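Local coordinates for extracellular solute-binding protein, family 1 (Bifidobacterium longum subsp. infantis, PDB 6FTH) that probably binds human milk oligosaccharides outside the cell and delivers them to an ABC transporter for uptake, at residues Lys128-Pro133 against Met137-Ser142; Met214-Ser219 against Lys256-Leu261; Asn358-Glu363 against Val367-Gly372; Thr464-Gln469 against Gln504-Ile509. All blocks are in the same frame, centred on the assembly; numbering follows the deposited sequence.

In the fold
The four contacts follow one another along the chain without interleaving. Contacts 1 and 3 are neighbours, their centres 19 Å apart, and they touch where Tyr361 OH reaches Pro141 O at 2.7 Å. Contact 2 lies across the chain's centre, about 42 Å from contact 3 between centres. In space contact 4, last in the chain, lies about equally far from contacts 1 and 2, 23 Å and 24 Å between centres, and joins two C-terminal helices. One of these, 457-484, also touches Met214 and Tyr258 of contact 2, while the other, 503-518, packs on Pro133 of contact 1. The C-terminal helices thus connect both sides of what is probably a two-lobed solute-binding fold, with its sugar site expected in the cleft.

Contact 1: residues Lys128-Pro133 against Met137-Ser142; sequences KLTTDP and MYALPS
Thr130 and Ala139 meet across the loop leading from helix 124-130 into strand 140-143 of a periplasmic-binding-protein-like (family 1 solute-binding) fold. The Thr130 hydroxyl sits between its own backbone N and carbonyl carbon (chi1 64°), and this rotation aims OG1 across the loop, where it donates to Ala139 O at 2.8 Å, tilted from the carbonyl plane. The methyl branch CG2 lies anti to the carbonyl carbon and rests on the Pro141 ring, 4.0 Å from Pro141 CB. Threonine suits the place because its two branches serve a carbonyl and a proline at once. Met137 runs straight through its first two torsions, and the thioether comes obliquely past the hydroxyl, with Met137 SD 3.4 Å from Thr130 OG1. The apolar chain is buried here and touches Phe120 of helix 114-122. Thr131 OG1 lies against Met137 CB at 3.7 Å while bonded to Gln127 O in the preceding helical turn. Where the backbones diverge too far to bond directly, a water closes the gap, donating to Thr130 O at 2.7 Å and accepting from Tyr138 N at 2.8 Å.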
loop_
_atom_site.group_PDB
_atom_site.type_symbol
_atom_site.label_atom_id
_atom_site.label_comp_id
_atom_site.label_asym_id
_atom_site.label_seq_id
_atom_site.Cartn_x
_atom_site.Cartn_y
_atom_site.Cartn_z
ATOM N N LYS A 128 3.513 -10.573 13.556
ATOM C CA LYS A 128 4.832 -10.668 12.931
ATOM C C LYS A 128 5.266 -9.343 12.320
ATOM O O LYS A 128 6.461 -9.028 12.294
ATOM C CB LYS A 128 4.804 -11.717 11.831
ATOM C CG LYS A 128 4.608 -13.124 12.348
ATOM C CD LYS A 128 4.798 -14.125 11.225
ATOM C CE LYS A 128 4.741 -15.542 11.734
ATOM N NZ LYS A 128 4.934 -16.475 10.584
ATOM N N LEU A 129 4.318 -8.574 11.802
ATOM C CA LEU A 129 4.653 -7.346 11.102
ATOM C C LEU A 129 5.431 -6.383 11.979
ATOM O O LEU A 129 6.260 -5.623 11.464
ATOM C CB LEU A 129 3.366 -6.688 10.607
ATOM C CG LEU A 129 3.493 -5.532 9.622
ATOM C CD1 LEU A 129 4.139 -5.988 8.304
ATOM C CD2 LEU A 129 2.105 -4.910 9.366
ATOM N N THR A 130 5.179 -6.375 13.293
ATOM C CA THR A 130 5.841 -5.415 14.178
ATOM C C THR A 130 6.767 -6.058 15.202
ATOM O O THR A 130 7.242 -5.360 16.105
ATOM C CB THR A 130 4.810 -4.527 14.883
ATOM O OG1 THR A 130 3.997 -5.344 15.728
ATOM C CG2 THR A 130 3.964 -3.781 13.854
ATOM N N THR A 131 7.036 -7.354 15.089
ATOM C CA THR A 131 7.830 -8.082 16.069
ATOM C C THR A 131 9.129 -8.536 15.421
ATOM O O THR A 131 9.103 -9.190 14.372
ATOM C CB THR A 131 7.076 -9.315 16.565
ATOM O OG1 THR A 131 5.869 -8.922 17.226
ATOM C CG2 THR A 131 7.939 -10.090 17.544
ATOM N N ASP A 132 10.254 -8.212 16.050
ATOM C CA ASP A 132 11.552 -8.616 15.510
ATOM C C ASP A 132 11.840 -10.070 15.857
ATOM O O ASP A 132 11.122 -10.701 16.638
ATOM C CB ASP A 132 12.642 -7.637 15.946
ATOM C CG ASP A 132 12.944 -7.680 17.447
ATOM O OD1 ASP A 132 12.748 -8.724 18.095
ATOM O OD2 ASP A 132 13.371 -6.632 17.962
ATOM N N PRO A 133 12.861 -10.672 15.232
ATOM C CA PRO A 133 13.122 -12.094 15.495
ATOM C C PRO A 133 13.556 -12.359 16.922
ATOM O O PRO A 133 13.369 -13.481 17.409
ATOM C CB PRO A 133 14.218 -12.459 14.478
ATOM C CG PRO A 133 14.231 -11.324 13.488
ATOM C CD PRO A 133 13.838 -10.116 14.284
ATOM N N MET A 137 8.611 -6.019 20.402
ATOM C CA MET A 137 7.585 -5.342 19.619
ATOM C C MET A 137 7.401 -3.952 20.206
ATOM O O MET A 137 6.876 -3.808 21.320
ATOM C CB MET A 137 6.270 -6.113 19.650
ATOM C CG MET A 137 5.141 -5.410 18.931
ATOM S SD MET A 137 3.623 -6.391 18.975
ATOM C CE MET A 137 3.223 -6.358 20.744
ATOM N N TYR A 138 7.785 -2.940 19.448
ATOM C CA TYR A 138 7.695 -1.554 19.899
ATOM C C TYR A 138 6.554 -0.785 19.250
ATOM O O TYR A 138 6.350 0.400 19.569
ATOM C CB TYR A 138 9.014 -0.820 19.634
ATOM C CG TYR A 138 10.173 -1.493 20.311
ATOM C CD1 TYR A 138 10.348 -1.387 21.679
ATOM C CD2 TYR A 138 11.082 -2.249 19.581
ATOM C CE1 TYR A 138 11.395 -2.014 22.319
ATOM C CE2 TYR A 138 12.151 -2.879 20.212
ATOM C CZ TYR A 138 12.293 -2.756 21.583
ATOM O OH TYR A 138 13.338 -3.376 22.225
ATOM N N ALA A 139 5.817 -1.420 18.350
ATOM C CA ALA A 139 4.699 -0.793 17.668
ATOM C C ALA A 139 3.602 -1.829 17.532
ATOM O O ALA A 139 3.884 -3.023 17.376
ATOM C CB ALA A 139 5.095 -0.322 16.269
ATOM N N LEU A 140 2.359 -1.378 17.639
ATOM C CA LEU A 140 1.254 -2.257 17.300
ATOM C C LEU A 140 0.806 -2.009 15.869
ATOM O O LEU A 140 0.818 -0.864 15.401
ATOM C CB LEU A 140 0.035 -2.022 18.201
ATOM C CG LEU A 140 0.246 -2.170 19.710
ATOM C CD1 LEU A 140 -1.055 -1.981 20.471
ATOM C CD2 LEU A 140 0.828 -3.547 20.033
ATOM N N PRO A 141 0.408 -3.051 15.156
ATOM C CA PRO A 141 -0.181 -2.864 13.832
ATOM C C PRO A 141 -1.675 -2.576 13.927
ATOM O O PRO A 141 -2.281 -2.648 14.995
ATOM C CB PRO A 141 0.048 -4.235 13.187
ATOM C CG PRO A 141 -0.096 -5.184 14.337
ATOM C CD PRO A 141 0.439 -4.476 15.546
ATOM N N SER A 142 -2.265 -2.267 12.771
ATOM C CA SER A 142 -3.717 -2.211 12.625
ATOM C C SER A 142 -4.156 -3.158 11.515
ATOM O O SER A 142 -3.349 -3.563 10.671
ATOM C CB SER A 142 -4.175 -0.797 12.233
ATOM O OG SER A 142 -3.525 -0.382 11.023
HETATM O O HOH W 1 8.663 -3.135 16.822
#

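Contact 2: residues Met214-Ser219 against Lys256-Leu261; sequences MLLLNS and KYYHKL
Leu216, in a 3-10 turn, reaches Tyr257 and Tyr258, which pins the loop between strands 197-199 and 235-238 to helix 249-263. Its CB stands 4.1 Å from Tyr258 OH. With CG placed beside the backbone N (chi1 -75°), the branch point continues toward the helix, and Leu216 CG comes to 3.3 Å from that same Tyr258 OH. At the tip, CD1 does most of the touching: it lies 3.3 Å from Tyr258 OH and close to CZ, approaching that ring obliquely, and it meets Tyr257 at the ring edge, 3.9 Å from CD2. Leucine suits the place because one methyl can fit both consecutive tyrosines. The Tyr258 hydroxyl is hydrogen-bonded to Pro213 O, the residue before Met214, so its polar end is satisfied within an apolar setting. Were Tyr258 replaced by an alanine, a gap would probably open beside Leu216 CD1 and Pro213 O would lose this partner. The turn itself is fixed internally, where Leu215 O accepts both the backbone N and, at 2.9 Å, the side-chain ND2 of Asn218. Across the interface, then, the adhesion is apolar and depends on close fit, while the polar tyrosine tip adds a tether to the chain immediately upstream.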
loop_
_atom_site.group_PDB
_atom_site.type_symbol
_atom_site.label_atom_id
_atom_site.label_comp_id
_atom_site.label_asym_id
_atom_site.label_seq_id
_atom_site.Cartn_x
_atom_site.Cartn_y
_atom_site.Cartn_z
ATOM N N MET A 214 5.822 -0.853 -13.575
ATOM C CA MET A 214 6.544 -2.119 -13.411
ATOM C C MET A 214 5.678 -3.218 -12.846
ATOM O O MET A 214 6.160 -4.328 -12.613
ATOM C CB MET A 214 7.814 -1.927 -12.583
ATOM C CG MET A 214 8.819 -1.018 -13.248
ATOM S SD MET A 214 9.080 -1.524 -14.947
ATOM C CE MET A 214 10.037 -0.164 -15.633
ATOM N N LEU A 215 4.400 -2.964 -12.640
ATOM C CA LEU A 215 3.484 -4.070 -12.409
ATOM C C LEU A 215 3.494 -5.070 -13.563
ATOM O O LEU A 215 3.065 -6.213 -13.370
ATOM C CB LEU A 215 2.087 -3.532 -12.155
ATOM C CG LEU A 215 1.869 -2.876 -10.801
ATOM C CD1 LEU A 215 0.587 -2.076 -10.833
ATOM C CD2 LEU A 215 1.823 -3.923 -9.674
ATOM N N LEU A 216 3.976 -4.689 -14.752
ATOM C CA LEU A 216 4.137 -5.657 -15.842
ATOM C C LEU A 216 5.203 -6.713 -15.548
ATOM O O LEU A 216 5.279 -7.709 -16.275
ATOM C CB LEU A 216 4.413 -4.966 -17.189
ATOM C CG LEU A 216 3.200 -4.293 -17.833
ATOM C CD1 LEU A 216 3.574 -3.886 -19.251
ATOM C CD2 LEU A 216 1.976 -5.177 -17.868
ATOM N N LEU A 217 6.007 -6.542 -14.492
ATOM C CA LEU A 217 6.894 -7.638 -14.099
ATOM C C LEU A 217 6.107 -8.900 -13.789
ATOM O O LEU A 217 6.600 -10.013 -14.005
ATOM C CB LEU A 217 7.722 -7.255 -12.872
ATOM C CG LEU A 217 8.896 -6.317 -13.136
ATOM C CD1 LEU A 217 9.389 -5.640 -11.863
ATOM C CD2 LEU A 217 10.030 -7.100 -13.806
ATOM N N ASN A 218 4.863 -8.759 -13.324
ATOM C CA ASN A 218 4.052 -9.942 -13.039
ATOM C C ASN A 218 3.792 -10.764 -14.304
ATOM O O ASN A 218 3.654 -12.001 -14.229
ATOM C CB ASN A 218 2.738 -9.500 -12.387
ATOM C CG ASN A 218 2.948 -8.960 -10.978
ATOM O OD1 ASN A 218 3.292 -9.702 -10.033
ATOM N ND2 ASN A 218 2.750 -7.656 -10.817
ATOM N N SER A 219 3.740 -10.100 -15.462
ATOM C CA SER A 219 3.601 -10.775 -16.753
ATOM C C SER A 219 4.723 -11.756 -16.990
ATOM O O SER A 219 4.543 -12.714 -17.753
ATOM C CB SER A 219 3.673 -9.774 -17.911
ATOM O OG SER A 219 2.625 -8.844 -17.842
ATOM N N LYS A 256 11.802 -2.884 -22.666
ATOM C CA LYS A 256 11.771 -2.901 -24.124
ATOM C C LYS A 256 10.334 -2.878 -24.640
ATOM O O LYS A 256 10.044 -2.218 -25.644
ATOM C CB LYS A 256 12.530 -4.112 -24.649
ATOM C CG LYS A 256 14.043 -3.975 -24.484
ATOM C CD LYS A 256 14.782 -5.156 -25.105
ATOM C CE LYS A 256 14.959 -4.979 -26.603
ATOM N NZ LYS A 256 15.883 -6.002 -27.163
ATOM N N TYR A 257 9.427 -3.589 -23.961
ATOM C CA TYR A 257 8.021 -3.586 -24.364
ATOM C C TYR A 257 7.441 -2.194 -24.236
ATOM O O TYR A 257 6.777 -1.701 -25.162
ATOM C CB TYR A 257 7.235 -4.602 -23.529
ATOM C CG TYR A 257 5.765 -4.730 -23.881
ATOM C CD1 TYR A 257 5.366 -5.245 -25.102
ATOM C CD2 TYR A 257 4.795 -4.375 -22.975
ATOM C CE1 TYR A 257 4.028 -5.371 -25.416
ATOM C CE2 TYR A 257 3.461 -4.508 -23.276
ATOM C CZ TYR A 257 3.091 -5.022 -24.484
ATOM O OH TYR A 257 1.751 -5.148 -24.778
ATOM N N TYR A 258 7.678 -1.542 -23.089
ATOM C CA TYR A 258 7.195 -0.170 -22.917
ATOM C C TYR A 258 7.786 0.750 -23.968
ATOM O O TYR A 258 7.091 1.631 -24.485
ATOM C CB TYR A 258 7.487 0.370 -21.528
ATOM C CG TYR A 258 6.425 0.001 -20.501
ATOM C CD1 TYR A 258 5.076 0.294 -20.718
ATOM C CD2 TYR A 258 6.763 -0.652 -19.320
ATOM C CE1 TYR A 258 4.107 -0.031 -19.771
ATOM C CE2 TYR A 258 5.804 -0.982 -18.387
ATOM C CZ TYR A 258 4.479 -0.677 -18.611
ATOM O OH TYR A 258 3.527 -0.981 -17.680
ATOM N N HIS A 259 9.062 0.569 -24.310
ATOM C CA HIS A 259 9.620 1.462 -25.328
ATOM C C HIS A 259 8.944 1.244 -26.677
ATOM O O HIS A 259 8.692 2.207 -27.411
ATOM C CB HIS A 259 11.130 1.310 -25.457
ATOM C CG HIS A 259 11.705 2.184 -26.526
ATOM N ND1 HIS A 259 11.559 3.553 -26.510
ATOM C CD2 HIS A 259 12.354 1.885 -27.675
ATOM C CE1 HIS A 259 12.124 4.063 -27.593
ATOM N NE2 HIS A 259 12.610 3.071 -28.315
ATOM N N LYS A 260 8.621 -0.002 -27.006
ATOM C CA LYS A 260 7.895 -0.273 -28.233
ATOM C C LYS A 260 6.557 0.450 -28.219
ATOM O O LYS A 260 6.217 1.175 -29.160
ATOM C CB LYS A 260 7.705 -1.781 -28.407
ATOM C CG LYS A 260 7.045 -2.156 -29.745
ATOM C CD LYS A 260 6.789 -3.652 -29.880
ATOM C CE LYS A 260 6.396 -3.999 -31.329
ATOM N NZ LYS A 260 5.855 -5.379 -31.476
ATOM N N LEU A 261 5.804 0.298 -27.132
ATOM C CA LEU A 261 4.512 0.961 -27.016
ATOM C C LEU A 261 4.652 2.474 -27.128
ATOM O O LEU A 261 3.877 3.128 -27.842
ATOM C CB LEU A 261 3.861 0.605 -25.685
ATOM C CG LEU A 261 3.501 -0.868 -25.438
ATOM C CD1 LEU A 261 2.622 -1.025 -24.173
ATOM C CD2 LEU A 261 2.838 -1.536 -26.608
#

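Contact 3: residues Asn358-Glu363 against Val367-Gly372; sequences NLLYSE and VQQFLG
Val367 N donates to Glu363 O at 3.0 Å and 168°, a nearly straight bond that belongs to the first turn of helix 363-371, just after a tight bend from helix 350-360. The Val367 side chain lies alongside that of Glu363, pointing the same way, with Val367 CG2 4.1 Å from Glu363 CG; the aliphatic part of the glutamate thus packs on valine, while its carboxylate is held by Arg384 and Tyr386. Just before this turn Ser362 occupies the N-cap, its side chain capping a backbone N of the new helix, and the same OG donates to Leu359 O at 2.7 Å, on a lone pair, so that a small hydroxyl holds the end of one helix to the start of the next. Further on, Gln369 is stretched out beyond CG and crosses Leu360 at about a right angle. Leu360 CD2 presses on its amide, 3.5 Å from Gln369 NE2. That buried NE2 is bonded to Ser410 O and Tyr365 O, which satisfies it. Gly372 follows the helix with a positive phi of 91°, backbone angles at which a CB would collide with the carbonyl oxygen of Leu371, so glycine is called for. Around the bend, Leu360 and Gln369 pack on helix 47-56 through Leu52 and Trp48 respectively, while Val367 and Leu371 touch Tyr386 and Val388 of strand 385-388.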
loop_
_atom_site.group_PDB
_atom_site.type_symbol
_atom_site.label_atom_id
_atom_site.label_comp_id
_atom_site.label_asym_id
_atom_site.label_seq_id
_atom_site.Cartn_x
_atom_site.Cartn_y
_atom_site.Cartn_z
ATOM N N ASN A 358 -5.737 -1.203 24.904
ATOM C CA ASN A 358 -6.689 -2.294 24.920
ATOM C C ASN A 358 -8.046 -1.825 24.420
ATOM O O ASN A 358 -8.718 -2.538 23.672
ATOM C CB ASN A 358 -6.799 -2.873 26.331
ATOM C CG ASN A 358 -7.598 -4.135 26.346
ATOM O OD1 ASN A 358 -7.319 -5.056 25.581
ATOM N ND2 ASN A 358 -8.663 -4.164 27.153
ATOM N N LEU A 359 -8.457 -0.619 24.821
ATOM C CA LEU A 359 -9.762 -0.106 24.420
ATOM C C LEU A 359 -9.792 0.277 22.940
ATOM O O LEU A 359 -10.783 0.004 22.245
ATOM C CB LEU A 359 -10.158 1.074 25.302
ATOM C CG LEU A 359 -10.424 0.716 26.769
ATOM C CD1 LEU A 359 -10.666 1.974 27.573
ATOM C CD2 LEU A 359 -11.628 -0.230 26.880
ATOM N N LEU A 360 -8.711 0.898 22.432
ATOM C CA LEU A 360 -8.624 1.201 21.006
ATOM C C LEU A 360 -8.861 -0.035 20.160
ATOM O O LEU A 360 -9.518 0.046 19.115
ATOM C CB LEU A 360 -7.265 1.816 20.646
ATOM C CG LEU A 360 -7.077 3.278 21.070
ATOM C CD1 LEU A 360 -5.606 3.648 20.975
ATOM C CD2 LEU A 360 -7.908 4.241 20.248
ATOM N N TYR A 361 -8.335 -1.180 20.610
ATOM C CA TYR A 361 -8.403 -2.445 19.886
ATOM C C TYR A 361 -9.644 -3.264 20.222
ATOM O O TYR A 361 -9.813 -4.376 19.699
ATOM C CB TYR A 361 -7.090 -3.227 20.092
ATOM C CG TYR A 361 -5.980 -2.626 19.234
ATOM C CD1 TYR A 361 -5.361 -1.430 19.586
ATOM C CD2 TYR A 361 -5.610 -3.210 18.034
ATOM C CE1 TYR A 361 -4.399 -0.843 18.778
ATOM C CE2 TYR A 361 -4.633 -2.631 17.220
ATOM C CZ TYR A 361 -4.038 -1.459 17.598
ATOM O OH TYR A 361 -3.085 -0.859 16.800
ATOM N N SER A 362 -10.541 -2.726 21.047
ATOM C CA SER A 362 -11.830 -3.370 21.210
ATOM C C SER A 362 -12.684 -3.098 19.983
ATOM O O SER A 362 -12.479 -2.122 19.263
ATOM C CB SER A 362 -12.554 -2.821 22.451
ATOM O OG SER A 362 -13.033 -1.508 22.243
ATOM N N GLU A 363 -13.701 -3.941 19.779
ATOM C CA GLU A 363 -14.584 -3.746 18.636
ATOM C C GLU A 363 -15.278 -2.390 18.700
ATOM O O GLU A 363 -15.354 -1.677 17.689
ATOM C CB GLU A 363 -15.586 -4.898 18.565
ATOM C CG GLU A 363 -16.532 -4.857 17.377
ATOM C CD GLU A 363 -17.451 -6.061 17.319
ATOM O OE1 GLU A 363 -16.954 -7.151 17.689
ATOM O OE2 GLU A 363 -18.635 -5.920 16.912
ATOM N N VAL A 367 -14.208 -0.040 15.450
ATOM C CA VAL A 367 -15.213 0.295 14.452
ATOM C C VAL A 367 -15.456 1.797 14.412
ATOM O O VAL A 367 -15.550 2.383 13.327
ATOM C CB VAL A 367 -16.511 -0.508 14.671
ATOM C CG1 VAL A 367 -17.591 -0.006 13.740
ATOM C CG2 VAL A 367 -16.253 -1.996 14.447
ATOM N N GLN A 368 -15.528 2.443 15.584
ATOM C CA GLN A 368 -15.802 3.881 15.606
ATOM C C GLN A 368 -14.613 4.699 15.092
ATOM O O GLN A 368 -14.806 5.718 14.425
ATOM C CB GLN A 368 -16.243 4.330 16.998
ATOM C CG GLN A 368 -17.630 3.827 17.368
ATOM C CD GLN A 368 -18.100 4.420 18.678
ATOM O OE1 GLN A 368 -18.844 5.411 18.683
ATOM N NE2 GLN A 368 -17.642 3.853 19.792
ATOM N N GLN A 369 -13.378 4.273 15.350
ATOM C CA GLN A 369 -12.269 4.982 14.711
ATOM C C GLN A 369 -12.356 4.875 13.202
ATOM O O GLN A 369 -12.076 5.829 12.473
ATOM C CB GLN A 369 -10.927 4.414 15.139
ATOM C CG GLN A 369 -10.497 4.618 16.539
ATOM C CD GLN A 369 -9.216 3.875 16.769
ATOM O OE1 GLN A 369 -8.155 4.295 16.292
ATOM N NE2 GLN A 369 -9.302 2.707 17.397
ATOM N N PHE A 370 -12.660 3.687 12.707
ATOM C CA PHE A 370 -12.569 3.424 11.279
ATOM C C PHE A 370 -13.717 4.099 10.529
ATOM O O PHE A 370 -13.512 4.649 9.447
ATOM C CB PHE A 370 -12.536 1.898 11.064
ATOM C CG PHE A 370 -12.350 1.465 9.632
ATOM C CD1 PHE A 370 -11.233 1.840 8.899
ATOM C CD2 PHE A 370 -13.278 0.630 9.034
ATOM C CE1 PHE A 370 -11.080 1.440 7.576
ATOM C CE2 PHE A 370 -13.125 0.211 7.717
ATOM C CZ PHE A 370 -12.031 0.619 6.993
ATOM N N LEU A 371 -14.927 4.065 11.107
ATOM C CA LEU A 371 -16.149 4.531 10.453
ATOM C C LEU A 371 -16.787 5.743 11.119
ATOM O O LEU A 371 -17.828 6.212 10.640
ATOM C CB LEU A 371 -17.181 3.389 10.429
ATOM C CG LEU A 371 -16.702 2.111 9.730
ATOM C CD1 LEU A 371 -17.730 0.986 9.861
ATOM C CD2 LEU A 371 -16.383 2.378 8.281
ATOM N N GLY A 372 -16.224 6.237 12.206
ATOM C CA GLY A 372 -16.793 7.342 12.957
ATOM C C GLY A 372 -17.718 6.874 14.072
ATOM O O GLY A 372 -18.066 5.700 14.199
#

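Contact 4: residues Thr464-Gln469 against Gln504-Ile509; sequences TNNNAQ and QENVKI
Asn466 and Asn506 mark the closest backbone approach, 7.6 Å between CA atoms, of two C-terminal helices that run roughly antiparallel, with segment axes 10.2 Å apart and 138° between their directions. With CG beside the backbone N (chi1 -71°), Asn466 presents ND2 to helix 503-518, and its amide meets that of Asn506 obliquely. Asn466 ND2 spends its hydrogens on two acceptors of the other helix, both in its own amide plane: Asn506 OD1 at 2.9 Å and Glu505 OE1 at 3.0 Å. It approaches each acceptor from above that group's plane, by 42° for the carboxylate. Glu505 is fully extended up to its carboxylate, which carries OE1 across to the amide. A water completes the ring, donating to Asn466 OD1 and to Glu505 OE1. Asn506 ND2, in turn, lies 2.8 Å from Asn467 OD1, those two amides being turned almost perpendicular. Asparagine fits at 466 because its short amide gives two N-H groups to the facing helix while its oxygen takes the water. A leucine in place of Asn466 would probably leave Asn506 OD1 and the Glu505 carboxylate without their shared donor and unsettle the water. Helix 457-484 is thus held to helix 503-518 here by polar, directional contacts, and the exposed glutamate is probably ionised, which would strengthen its acceptance from ND2 and the water.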
loop_
_atom_site.group_PDB
_atom_site.type_symbol
_atom_site.label_atom_id
_atom_site.label_comp_id
_atom_site.label_asym_id
_atom_site.label_seq_id
_atom_site.Cartn_x
_atom_site.Cartn_y
_atom_site.Cartn_z
ATOM N N THR A 464 19.426 1.090 3.058
ATOM C CA THR A 464 18.951 2.416 2.677
ATOM C C THR A 464 20.069 3.244 2.056
ATOM O O THR A 464 19.855 3.947 1.056
ATOM C CB THR A 464 18.358 3.118 3.901
ATOM O OG1 THR A 464 19.365 3.294 4.889
ATOM C CG2 THR A 464 17.246 2.334 4.491
ATOM N N ASN A 465 21.279 3.164 2.614
ATOM C CA ASN A 465 22.398 3.910 2.051
ATOM C C ASN A 465 22.688 3.452 0.628
ATOM O O ASN A 465 22.824 4.270 -0.288
ATOM C CB ASN A 465 23.645 3.766 2.929
ATOM C CG ASN A 465 24.590 4.985 2.831
ATOM O OD1 ASN A 465 24.478 5.945 3.607
ATOM N ND2 ASN A 465 25.513 4.949 1.875
ATOM N N ASN A 466 22.789 2.129 0.416
ATOM C CA ASN A 466 23.040 1.632 -0.922
ATOM C C ASN A 466 21.868 1.953 -1.850
ATOM O O ASN A 466 22.073 2.364 -3.003
ATOM C CB ASN A 466 23.259 0.116 -0.888
ATOM C CG ASN A 466 24.585 -0.295 -0.256
ATOM O OD1 ASN A 466 25.489 0.518 -0.029
ATOM N ND2 ASN A 466 24.710 -1.590 0.012
ATOM N N ASN A 467 20.632 1.759 -1.369
ATOM C CA ASN A 467 19.457 2.027 -2.203
ATOM C C ASN A 467 19.418 3.477 -2.647
ATOM O O ASN A 467 18.922 3.769 -3.737
ATOM C CB ASN A 467 18.152 1.727 -1.468
ATOM C CG ASN A 467 17.867 0.238 -1.318
ATOM O OD1 ASN A 467 18.448 -0.601 -2.018
ATOM N ND2 ASN A 467 16.950 -0.091 -0.418
ATOM N N ALA A 468 19.909 4.401 -1.820
ATOM C CA ALA A 468 19.846 5.806 -2.214
ATOM C C ALA A 468 20.648 6.047 -3.482
ATOM O O ALA A 468 20.241 6.830 -4.346
ATOM C CB ALA A 468 20.342 6.699 -1.082
ATOM N N GLN A 469 21.793 5.378 -3.621
ATOM C CA GLN A 469 22.592 5.547 -4.820
ATOM C C GLN A 469 22.055 4.710 -5.970
ATOM O O GLN A 469 21.992 5.174 -7.121
ATOM C CB GLN A 469 24.052 5.164 -4.531
ATOM C CG GLN A 469 24.653 5.885 -3.322
ATOM C CD GLN A 469 24.583 7.400 -3.474
ATOM O OE1 GLN A 469 24.669 7.925 -4.584
ATOM N NE2 GLN A 469 24.352 8.088 -2.380
ATOM N N GLN A 504 24.495 -6.309 -4.818
ATOM C CA GLN A 504 24.619 -7.715 -4.420
ATOM C C GLN A 504 24.745 -7.867 -2.911
ATOM O O GLN A 504 24.322 -8.896 -2.359
ATOM C CB GLN A 504 25.781 -8.393 -5.135
ATOM C CG GLN A 504 25.673 -8.398 -6.618
ATOM C CD GLN A 504 24.351 -8.923 -7.072
ATOM O OE1 GLN A 504 23.870 -9.940 -6.571
ATOM N NE2 GLN A 504 23.719 -8.209 -7.990
ATOM N N GLU A 505 25.292 -6.861 -2.217
ATOM C CA GLU A 505 25.236 -6.842 -0.764
ATOM C C GLU A 505 23.789 -6.772 -0.297
ATOM O O GLU A 505 23.380 -7.471 0.639
ATOM C CB GLU A 505 26.028 -5.642 -0.227
ATOM C CG GLU A 505 25.991 -5.513 1.301
ATOM C CD GLU A 505 26.804 -4.326 1.825
ATOM O OE1 GLU A 505 26.902 -3.293 1.104
ATOM O OE2 GLU A 505 27.329 -4.435 2.960
ATOM N N ASN A 506 22.996 -5.920 -0.943
ATOM C CA ASN A 506 21.594 -5.794 -0.569
ATOM C C ASN A 506 20.840 -7.105 -0.803
ATOM O O ASN A 506 20.010 -7.502 0.017
ATOM C CB ASN A 506 20.945 -4.652 -1.369
ATOM C CG ASN A 506 21.274 -3.278 -0.827
ATOM O OD1 ASN A 506 22.198 -3.108 -0.057
ATOM N ND2 ASN A 506 20.465 -2.293 -1.202
ATOM N N VAL A 507 21.100 -7.783 -1.932
ATOM C CA VAL A 507 20.466 -9.081 -2.167
ATOM C C VAL A 507 20.777 -10.045 -1.028
ATOM O O VAL A 507 19.884 -10.718 -0.495
ATOM C CB VAL A 507 20.892 -9.652 -3.531
ATOM C CG1 VAL A 507 20.395 -11.068 -3.654
ATOM C CG2 VAL A 507 20.360 -8.786 -4.666
ATOM N N LYS A 508 22.050 -10.124 -0.642
ATOM C CA LYS A 508 22.442 -11.055 0.404
ATOM C C LYS A 508 21.820 -10.688 1.753
ATOM O O LYS A 508 21.432 -11.578 2.523
ATOM C CB LYS A 508 23.968 -11.107 0.459
ATOM C CG LYS A 508 24.548 -12.107 1.444
ATOM C CD LYS A 508 25.999 -12.580 1.071
ATOM C CE LYS A 508 26.902 -11.421 0.879
ATOM N NZ LYS A 508 28.294 -11.888 0.756
ATOM N N ILE A 509 21.721 -9.380 2.068
ATOM C CA ILE A 509 21.060 -8.939 3.293
ATOM C C ILE A 509 19.598 -9.367 3.308
ATOM O O ILE A 509 19.111 -9.927 4.299
ATOM C CB ILE A 509 21.206 -7.414 3.459
ATOM C CG1 ILE A 509 22.655 -7.088 3.837
ATOM C CG2 ILE A 509 20.225 -6.886 4.492
ATOM C CD1 ILE A 509 22.983 -5.578 3.815
HETATM O O HOH W 2 27.541 -0.581 1.896
#